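Local coordinates for protein oxalate--CoA ligase (Arabidopsis thaliana, PDB 5IE2) that belongs to the ANL clan of AMP-binding enzymes, in which a large AMP-binding domain is followed by a small C-terminal domain, and is seen here with ATP bound, at residues 345-350 / 402-407; 368-373 / 383-388; 411-414 / 419-422. All blocks are in the same frame, centred on the assembly; numbering follows the deposited sequence.

Contacts 1 and 2 reach the same antiparallel sheet, with centres about 17 Å apart and nearest atoms about 6 Å apart. Contact 1 joins its strands 344-348 and 404-409. Contact 2 packs the loop after strand 361-366 against the short strand 385-386, and both of its segments fall in the chain that runs between those of contact 1. Contact 3 follows and closes a two-stranded hairpin; its centre lies about 16 Å from that of contact 1 and about 26 Å from that of contact 2. Contacts 1 and 3 touch where Val407 meets Leu413 and Ser422, so strand 404-409 is tied to the hairpin; Leu406 touches ATP, and the Ser422 side chain is about 9 Å from it.

Contact 1 (345-350 / 402-407); sequences MAILNE and GYLHLV. With ATP (adenosine-5'-triphosphate), chain C.
Within the antiparallel sheet beside the ATP pocket, Met345 and Ile347 of strand 344-348 pack on Leu404 of strand 404-409. The two strands are not hydrogen-bonded neighbours: strand 344-348 pairs with 361-366, that one with 394-398, and only then comes 404-409. Even the nearest CA atoms, those of Ile347 and Leu404, are 9.5 Å apart, and side chains alone span the gap. Leu404 does so with both branches. Its CD2 meets Met345 SD at 3.7 Å, the two side chains crossing at about a right angle, while its CD1 meets Ile347 CD1 at 4.0 Å in a more slanting approach. With CG anti to the backbone N (chi1 -177°) and chi2 fully extended, Met345 carries its sulfur far from its own strand before the chain bends at chi3 to place CE. Val363 and Phe398 of the intervening strands touch all three side chains and complete a buried apolar cluster. Ser336 OG is hydrogen-bonded to Leu404 O. Two residues further along the strand, Leu406 CD1 lies 3.6 Å from ATP C2, at the adenine ring, and Asp394 of strand 394-398 and Arg409 of strand 404-409 are hydrogen-bonded to ATP. Apolar side chains packed within an antiparallel sheet, with one strand extending to the nucleotide, fit the distorted beta-barrel subdomain of ANL enzymes.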
# COMPACT_ATOMS: atom_id res chain seq x y z
N MET A 345 14.38 12.61 7.01
CA MET A 345 13.76 13.12 5.80
C MET A 345 14.22 14.56 5.59
O MET A 345 14.32 15.35 6.54
CB MET A 345 12.24 13.05 5.93
CG MET A 345 11.56 13.48 4.68
SD MET A 345 9.75 13.36 4.94
CE MET A 345 9.59 11.62 5.53
N ALA A 346 14.50 14.93 4.35
CA ALA A 346 15.00 16.27 4.07
C ALA A 346 14.47 16.74 2.73
O ALA A 346 14.14 15.92 1.90
CB ALA A 346 16.47 16.26 4.06
N ILE A 347 14.39 18.05 2.51
CA ILE A 347 13.90 18.60 1.25
C ILE A 347 15.10 19.21 0.55
O ILE A 347 15.74 20.11 1.11
CB ILE A 347 12.82 19.69 1.51
CG1 ILE A 347 11.64 19.15 2.31
CG2 ILE A 347 12.38 20.35 0.21
CD1 ILE A 347 10.80 18.12 1.50
N LEU A 348 15.46 18.73 -0.64
CA LEU A 348 16.71 19.18 -1.28
C LEU A 348 16.45 19.88 -2.61
O LEU A 348 15.58 19.43 -3.36
CB LEU A 348 17.57 17.96 -1.55
CG LEU A 348 18.60 17.48 -0.54
CD1 LEU A 348 18.20 17.60 0.91
CD2 LEU A 348 18.96 16.08 -0.89
N ASN A 349 17.18 20.95 -2.95
CA ASN A 349 17.08 21.46 -4.32
C ASN A 349 17.93 20.66 -5.30
O ASN A 349 18.55 19.66 -4.94
CB ASN A 349 17.43 22.96 -4.41
CG ASN A 349 18.86 23.29 -4.00
OD1 ASN A 349 19.74 22.43 -3.97
ND2 ASN A 349 19.10 24.56 -3.71
N GLU A 350 18.00 21.12 -6.55
CA GLU A 350 18.65 20.32 -7.57
C GLU A 350 20.16 20.21 -7.39
O GLU A 350 20.78 19.36 -8.01
CB GLU A 350 18.35 20.88 -8.96
CG GLU A 350 16.89 20.83 -9.37
CD GLU A 350 16.16 22.16 -9.14
OE1 GLU A 350 16.37 22.78 -8.06
OE2 GLU A 350 15.40 22.57 -10.05
N GLY A 402 7.08 21.21 11.04
CA GLY A 402 7.74 20.01 10.58
C GLY A 402 6.79 19.03 9.90
O GLY A 402 7.13 17.84 9.72
N TYR A 403 5.61 19.51 9.51
CA TYR A 403 4.67 18.66 8.76
C TYR A 403 4.96 18.76 7.26
O TYR A 403 5.14 19.85 6.75
CB TYR A 403 3.21 19.08 9.02
CG TYR A 403 2.64 18.61 10.32
CD1 TYR A 403 1.47 17.83 10.34
CD2 TYR A 403 3.22 18.97 11.53
CE1 TYR A 403 0.91 17.37 11.54
CE2 TYR A 403 2.66 18.53 12.76
CZ TYR A 403 1.50 17.77 12.75
OH TYR A 403 0.96 17.31 13.95
N LEU A 404 4.96 17.63 6.56
CA LEU A 404 5.25 17.60 5.14
C LEU A 404 3.96 17.84 4.33
O LEU A 404 2.92 17.27 4.63
CB LEU A 404 5.91 16.26 4.76
CG LEU A 404 6.16 15.90 3.30
CD1 LEU A 404 7.14 16.90 2.69
CD2 LEU A 404 6.70 14.47 3.20
N HIS A 405 4.10 18.67 3.30
CA HIS A 405 3.05 18.92 2.34
C HIS A 405 3.55 18.55 0.97
O HIS A 405 4.53 19.13 0.51
CB HIS A 405 2.65 20.41 2.32
CG HIS A 405 2.17 20.92 3.64
ND1 HIS A 405 0.83 21.17 3.90
CD2 HIS A 405 2.84 21.21 4.79
CE1 HIS A 405 0.70 21.57 5.15
NE2 HIS A 405 1.90 21.63 5.70
N LEU A 406 2.90 17.59 0.31
CA LEU A 406 3.33 17.17 -1.03
C LEU A 406 2.75 18.02 -2.15
O LEU A 406 1.58 18.41 -2.12
CB LEU A 406 2.95 15.71 -1.25
CG LEU A 406 3.72 14.76 -0.34
CD1 LEU A 406 3.01 13.39 -0.42
CD2 LEU A 406 5.19 14.64 -0.68
N VAL A 407 3.57 18.33 -3.14
CA VAL A 407 3.15 19.13 -4.28
C VAL A 407 2.89 18.19 -5.44
O VAL A 407 1.95 18.38 -6.22
CB VAL A 407 4.24 20.20 -4.63
CG1 VAL A 407 3.86 21.01 -5.84
CG2 VAL A 407 4.46 21.11 -3.46
PG ATP C . 6.35 3.95 -9.91
O1G ATP C . 6.30 5.29 -10.65
O2G ATP C . 6.49 2.78 -10.82
O3G ATP C . 7.40 3.96 -8.81
PB ATP C . 4.44 4.48 -7.81
O1B ATP C . 2.95 4.74 -7.81
O2B ATP C . 5.41 5.58 -7.55
O3B ATP C . 4.91 3.71 -9.18
PA ATP C . 4.24 3.19 -5.15
O1A ATP C . 5.51 2.87 -4.38
O2A ATP C . 3.10 2.26 -5.11
O3A ATP C . 4.66 3.29 -6.71
O5' ATP C . 3.80 4.69 -4.80
C5' ATP C . 4.58 5.60 -3.98
C4' ATP C . 4.22 7.02 -4.45
O4' ATP C . 2.86 7.30 -4.09
C3' ATP C . 4.97 8.08 -3.71
O3' ATP C . 6.27 8.25 -4.28
C2' ATP C . 4.10 9.30 -3.89
O2' ATP C . 4.25 9.80 -5.23
C1' ATP C . 2.73 8.69 -3.83
N9 ATP C . 2.10 8.83 -2.50
C8 ATP C . 2.09 7.97 -1.48
N7 ATP C . 1.36 8.49 -0.44
C5 ATP C . 0.89 9.71 -0.87
C6 ATP C . 0.03 10.77 -0.29
N6 ATP C . -0.51 10.60 0.97
N1 ATP C . -0.21 11.85 -1.07
C2 ATP C . 0.29 11.97 -2.31
N3 ATP C . 1.08 11.05 -2.91
C4 ATP C . 1.38 9.91 -2.21

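Contact 2 (368-373 / 383-388); sequences PNVTKG and AGFEFG
Phe385 leans its ring against the backbone of the loop 368-373, and most of what it touches is main chain. Thr371 O comes closest, 3.5 Å from Phe385 CE1, approaching the ring obliquely. Lys372 O stands over one face, 4.2 Å above the plane and displaced toward the rim. Gly373 CA lies 4.0 Å from Phe385 CZ. Two methyl groups add to the grip: Thr371 CG2 is 4.0 Å from Phe385 CZ, the side chains crossing at about a right angle, and Val370 CG1 is a looser 4.4 Å from Phe385 CE1. The loop contains an ST turn, in which Thr371 OG1 accepts from Gly373 N at 3.2 Å with an N-H...O angle of 158°. Phe385 itself is the first residue to leave helical geometry after helix 378-384, and it starts the short strand 385-386, which pairs antiparallel with 389-392 in the sheet that also holds the strands of contact 1. Thr371 has OG1 anti to its own N (chi1 -175°), which leaves CG2 between N and the carbonyl carbon and facing the phenyl group. The same hydroxyl is hydrogen-bonded to Pro181 O of strand 179-183, and Val180 and Leu182 touch the threonine side chain. Backbone bonding to Glu316 also secures Thr371. The Phe385 ring meets that of Phe390 at about 40° between planes, and Gly384 is bonded through the backbone to His391.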
# COMPACT_ATOMS: atom_id res chain seq x y z
N PRO A 368 16.49 2.62 8.20
CA PRO A 368 16.66 1.18 8.03
C PRO A 368 15.47 0.50 7.32
O PRO A 368 15.56 -0.67 7.00
CB PRO A 368 16.80 0.65 9.47
CG PRO A 368 16.08 1.66 10.33
CD PRO A 368 16.36 3.01 9.60
N ASN A 369 14.40 1.25 7.06
CA ASN A 369 13.26 0.74 6.28
C ASN A 369 13.48 0.85 4.77
O ASN A 369 12.70 0.34 3.98
CB ASN A 369 11.99 1.57 6.66
CG ASN A 369 12.23 3.08 6.48
OD1 ASN A 369 13.09 3.68 7.15
ND2 ASN A 369 11.51 3.69 5.55
N VAL A 370 14.53 1.60 4.38
CA VAL A 370 14.71 1.89 2.96
C VAL A 370 15.47 0.78 2.25
O VAL A 370 16.45 0.23 2.80
CB VAL A 370 15.46 3.25 2.79
CG1 VAL A 370 15.62 3.62 1.33
CG2 VAL A 370 14.68 4.35 3.58
N THR A 371 15.03 0.43 1.05
CA THR A 371 15.74 -0.57 0.26
C THR A 371 17.22 -0.21 0.11
O THR A 371 17.59 0.97 0.06
CB THR A 371 15.11 -0.77 -1.13
OG1 THR A 371 15.77 -1.83 -1.82
CG2 THR A 371 15.17 0.50 -2.01
N LYS A 372 18.07 -1.24 0.03
CA LYS A 372 19.49 -1.00 -0.24
C LYS A 372 19.72 -0.61 -1.70
O LYS A 372 20.75 -0.04 -2.06
CB LYS A 372 20.31 -2.26 0.07
CG LYS A 372 20.32 -2.57 1.54
CD LYS A 372 20.99 -1.36 2.27
CE LYS A 372 21.19 -1.67 3.71
NZ LYS A 372 21.90 -0.58 4.38
N GLY A 373 18.76 -0.97 -2.56
CA GLY A 373 18.93 -0.64 -3.96
C GLY A 373 18.06 -1.49 -4.89
O GLY A 373 17.68 -2.61 -4.57
N ALA A 383 21.68 7.06 -9.60
CA ALA A 383 20.86 8.25 -9.62
C ALA A 383 20.07 8.51 -8.33
O ALA A 383 19.83 9.68 -7.97
CB ALA A 383 19.89 8.17 -10.78
N GLY A 384 19.64 7.45 -7.66
CA GLY A 384 18.63 7.56 -6.61
C GLY A 384 19.19 7.67 -5.20
O GLY A 384 18.50 8.17 -4.31
N PHE A 385 20.46 7.24 -5.00
CA PHE A 385 21.04 7.16 -3.67
C PHE A 385 22.30 8.02 -3.54
O PHE A 385 23.15 8.05 -4.43
CB PHE A 385 21.39 5.70 -3.35
CG PHE A 385 20.21 4.80 -3.26
CD1 PHE A 385 19.65 4.48 -2.02
CD2 PHE A 385 19.64 4.28 -4.41
CE1 PHE A 385 18.59 3.65 -1.95
CE2 PHE A 385 18.53 3.47 -4.33
CZ PHE A 385 18.02 3.15 -3.08
N GLU A 386 22.42 8.72 -2.42
CA GLU A 386 23.66 9.44 -2.16
C GLU A 386 23.92 9.50 -0.65
O GLU A 386 23.09 10.05 0.09
CB GLU A 386 23.61 10.85 -2.75
CG GLU A 386 24.86 11.62 -2.43
CD GLU A 386 24.88 13.04 -2.98
OE1 GLU A 386 23.83 13.51 -3.49
OE2 GLU A 386 25.96 13.67 -2.90
N PHE A 387 25.07 8.99 -0.21
CA PHE A 387 25.44 8.98 1.22
C PHE A 387 24.30 8.43 2.09
O PHE A 387 24.01 9.00 3.17
CB PHE A 387 25.82 10.37 1.69
CG PHE A 387 26.70 10.37 2.94
CD1 PHE A 387 27.93 9.72 2.93
CD2 PHE A 387 26.28 11.02 4.13
CE1 PHE A 387 28.76 9.72 4.08
CE2 PHE A 387 27.11 11.02 5.29
CZ PHE A 387 28.35 10.37 5.26
N GLY A 388 23.68 7.34 1.64
CA GLY A 388 22.62 6.68 2.41
C GLY A 388 21.22 7.21 2.13
O GLY A 388 20.22 6.59 2.49

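Contact 3 (411-414 / 419-422)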
# COMPACT_ATOMS: atom_id res chain seq x y z
N LYS A 411 7.68 14.26 -12.17
CA LYS A 411 7.28 14.02 -13.57
C LYS A 411 5.81 14.41 -13.88
O LYS A 411 5.42 14.47 -15.04
CB LYS A 411 7.49 12.55 -13.92
CG LYS A 411 8.95 12.07 -13.86
CD LYS A 411 9.40 11.55 -15.24
CE LYS A 411 10.58 10.59 -15.11
NZ LYS A 411 10.64 10.02 -13.72
N GLU A 412 5.02 14.69 -12.84
CA GLU A 412 3.60 15.00 -13.03
C GLU A 412 3.27 16.47 -12.90
O GLU A 412 2.16 16.86 -13.29
CB GLU A 412 2.75 14.21 -12.03
CG GLU A 412 2.54 12.79 -12.51
CD GLU A 412 1.67 11.95 -11.59
OE1 GLU A 412 1.15 12.47 -10.56
OE2 GLU A 412 1.52 10.76 -11.91
N LEU A 413 4.20 17.29 -12.37
CA LEU A 413 3.94 18.72 -12.23
C LEU A 413 3.77 19.32 -13.62
O LEU A 413 4.45 18.93 -14.58
CB LEU A 413 5.06 19.44 -11.51
CG LEU A 413 5.37 18.94 -10.08
CD1 LEU A 413 6.45 19.81 -9.44
CD2 LEU A 413 4.12 18.97 -9.24
N ILE A 414 2.88 20.29 -13.73
CA ILE A 414 2.55 20.83 -15.05
C ILE A 414 3.25 22.14 -15.30
O ILE A 414 3.03 23.13 -14.61
CB ILE A 414 1.02 20.97 -15.17
CG1 ILE A 414 0.39 19.60 -14.97
CG2 ILE A 414 0.64 21.56 -16.51
CD1 ILE A 414 -1.11 19.64 -14.83
N GLU A 419 5.29 28.53 -15.13
CA GLU A 419 4.64 28.34 -13.84
C GLU A 419 4.25 26.88 -13.62
O GLU A 419 3.61 26.30 -14.48
CB GLU A 419 3.41 29.23 -13.74
CG GLU A 419 3.74 30.70 -13.84
CD GLU A 419 4.13 31.30 -12.50
OE1 GLU A 419 4.31 30.53 -11.52
OE2 GLU A 419 4.29 32.54 -12.43
N LYS A 420 4.65 26.28 -12.51
CA LYS A 420 4.34 24.88 -12.27
C LYS A 420 3.00 24.74 -11.53
O LYS A 420 2.74 25.42 -10.54
CB LYS A 420 5.46 24.17 -11.50
CG LYS A 420 6.80 24.24 -12.21
CD LYS A 420 7.72 23.14 -11.72
CE LYS A 420 8.95 23.02 -12.61
NZ LYS A 420 9.58 24.37 -12.78
N ILE A 421 2.14 23.90 -12.07
CA ILE A 421 0.84 23.61 -11.48
C ILE A 421 0.88 22.24 -10.83
O ILE A 421 1.39 21.26 -11.39
CB ILE A 421 -0.30 23.68 -12.50
CG1 ILE A 421 -0.27 25.02 -13.24
CG2 ILE A 421 -1.68 23.40 -11.83
CD1 ILE A 421 -1.13 25.01 -14.53
N SER A 422 0.35 22.19 -9.61
CA SER A 422 0.19 20.92 -8.89
C SER A 422 -1.13 20.24 -9.19
O SER A 422 -2.18 20.75 -8.80
CB SER A 422 0.27 21.17 -7.39
OG SER A 422 -0.23 20.03 -6.70
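Glu419 opens its strand close to Ile414: Glu419 O lies 3.2 Å from Ile414 O, two acceptors with no bond between them. Lys420 CA makes a CA-H...O contact with Ile414 O at 3.2 Å. The aliphatic part of the lysine runs past Leu413, with Lys420 CD 4.2 Å from Leu413 CD1, before the ammonium end leads away. Ile421 forms the antiparallel hydrogen-bonded pair with Ile414. Ile421 N donates to Ile414 O at 2.8 Å and Ile414 N to Ile421 O at 2.9 Å. Both isoleucines project from the same face, their CB atoms 4.0 Å apart, and both touch Ile453 of strand 450-459. Ser422 ends the segment at the N-cap of helix 423-430. Leu413 CD2 approaches Ser422 CA at 4.4 Å; with CG anti to the carbonyl carbon (chi1 -58°), the leucine sends one branch to the lysine chain and the other to this serine. Ser422 OG is hydrogen-bonded to Glu425 N at the helix start and to Val407 O. The hairpin 414-421 is consistent with the one at the start of the C-terminal domain in ANL enzymes, just past the hinge. Since Ile414 O takes both an N-H and a CA-H, these donors probably offset the repulsion from the nearby Glu419 carbonyl.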